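Local coordinates for protein putative angiotensinogen (Lampetra fluviatilis, PDB 5INW) that is a serpin that binds heparin, which promotes its inhibition of thrombin through a template mechanism, and is seen here with its reaction loop cleaved, at the interface of chains A and B. Numbering follows the deposited sequence. Chains: chain A, Putative angiotensinogen; chain B, C-terminal peptide of Putative angiotensinogen.

The interface of chains A and B. Residues chain A 299, 307-309, 331, 335; chain B 15-17, 19.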
# COMPACT_ATOMS: atom_id res chain seq x y z
N LYS A 299 -4.93 3.48 18.62
CA LYS A 299 -3.61 3.70 18.05
C LYS A 299 -2.66 2.72 18.67
O LYS A 299 -2.42 2.77 19.87
CB LYS A 299 -3.16 5.13 18.35
CG LYS A 299 -1.78 5.55 17.87
CD LYS A 299 -1.66 7.07 17.98
CE LYS A 299 -0.24 7.61 17.68
NZ LYS A 299 0.78 7.36 18.76
N SER A 307 2.72 3.87 13.56
CA SER A 307 1.74 3.15 14.32
C SER A 307 0.62 2.64 13.43
O SER A 307 0.50 3.05 12.30
CB SER A 307 1.25 3.97 15.53
OG SER A 307 0.65 5.15 15.13
N MET A 308 -0.13 1.66 13.95
CA MET A 308 -1.31 1.17 13.31
C MET A 308 -2.52 1.76 14.01
O MET A 308 -2.67 1.63 15.20
CB MET A 308 -1.39 -0.35 13.36
CG MET A 308 -2.60 -0.94 12.63
SD MET A 308 -2.79 -2.73 12.89
CE MET A 308 -1.61 -3.37 11.72
N LEU A 309 -3.37 2.39 13.22
CA LEU A 309 -4.69 2.79 13.64
C LEU A 309 -5.63 1.67 13.38
O LEU A 309 -5.66 1.19 12.23
CB LEU A 309 -5.19 3.96 12.78
CG LEU A 309 -5.10 5.37 13.36
CD1 LEU A 309 -6.20 6.18 12.70
CD2 LEU A 309 -5.21 5.42 14.89
N LEU A 331 -8.84 11.13 8.48
CA LEU A 331 -7.64 10.70 9.17
C LEU A 331 -7.19 11.75 10.17
O LEU A 331 -6.91 11.42 11.32
CB LEU A 331 -6.51 10.40 8.18
CG LEU A 331 -5.11 10.11 8.77
CD1 LEU A 331 -5.18 8.88 9.65
CD2 LEU A 331 -4.08 9.96 7.67
N LEU A 335 -7.10 11.36 14.37
CA LEU A 335 -5.84 11.64 15.07
C LEU A 335 -5.93 12.78 16.09
O LEU A 335 -5.23 12.76 17.10
CB LEU A 335 -4.75 11.99 14.09
CG LEU A 335 -4.29 10.82 13.24
CD1 LEU A 335 -3.59 11.35 11.99
CD2 LEU A 335 -3.37 9.91 14.05
N LEU B 15 -4.87 0.94 9.35
CA LEU B 15 -4.01 1.91 8.67
C LEU B 15 -2.65 1.93 9.35
O LEU B 15 -2.56 2.15 10.53
CB LEU B 15 -4.58 3.34 8.70
CG LEU B 15 -5.99 3.59 8.15
CD1 LEU B 15 -6.28 5.06 8.34
CD2 LEU B 15 -6.17 3.23 6.69
N ILE B 16 -1.60 1.72 8.57
CA ILE B 16 -0.25 1.75 9.07
C ILE B 16 0.32 3.04 8.52
O ILE B 16 0.35 3.23 7.30
CB ILE B 16 0.51 0.52 8.55
CG1 ILE B 16 0.00 -0.72 9.24
CG2 ILE B 16 1.99 0.68 8.80
CD1 ILE B 16 0.48 -2.00 8.62
N TYR B 17 0.78 3.94 9.39
CA TYR B 17 1.15 5.28 8.95
C TYR B 17 2.33 5.88 9.70
O TYR B 17 2.60 5.51 10.83
CB TYR B 17 -0.07 6.18 9.09
CG TYR B 17 -0.36 6.54 10.52
CD1 TYR B 17 -1.03 5.65 11.40
CD2 TYR B 17 0.08 7.76 11.03
CE1 TYR B 17 -1.26 6.00 12.73
CE2 TYR B 17 -0.15 8.12 12.35
CZ TYR B 17 -0.81 7.26 13.21
OH TYR B 17 -0.97 7.70 14.53
N GLU B 19 4.00 8.83 11.67
CA GLU B 19 3.50 9.93 12.49
C GLU B 19 3.94 11.30 12.01
O GLU B 19 3.07 12.11 11.81
CB GLU B 19 3.86 9.74 13.94
CG GLU B 19 3.12 8.55 14.51
CD GLU B 19 3.80 8.00 15.72
OE1 GLU B 19 4.43 8.78 16.46
OE2 GLU B 19 3.72 6.76 15.93
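A:Ser307 and A:Leu309 pair antiparallel with B:Tyr17 and B:Leu15 through backbone hydrogen bonds in both directions, A:Leu309 N reaching B:Leu15 O at 2.8 Å and B:Tyr17 N reaching A:Ser307 O at 3.0 Å. Strand 12-18 of the C-terminal peptide thus lies beside strand 306-313 in a serpin beta-sheet, an arrangement likely to hold the cleaved fragment in the fold. The B:Tyr17 side chain reaches across strand 306-313 towards strand 295-301, flanked by helix 328-337. Its CG stands between the backbone N and the carbonyl carbon (chi1 74°), a torsion that carries the ring over A:Ser307. The serine hydroxyl OG lies over one ring face near the CZ-OH bond, 3.1 Å from B:Tyr17 OH, where any hydrogen bond would be bent and weak. On the opposite face A:Leu335 runs past in the opposite direction, its CD2 methyl 3.8 Å from B:Tyr17 CZ. A:Leu309 crosses obliquely on that same face, its CG 3.9 Å from B:Tyr17 CE1. Beyond the phenol tip, the aliphatic part of A:Lys299 passes at about a right angle. An alanine in place of B:Tyr17 would probably open a gap between A:Ser307 and the two leucines, A:Leu309 and A:Leu335. The ammonium NZ of A:Lys299 lies 4.1 Å from carboxylate OE2 of B:Glu19, too far for a direct salt bridge, though the opposite charges may still attract. On the other sheet face, the terminal CE methyl of A:Met308 meets B:Ile16 CG1 at 4.0 Å.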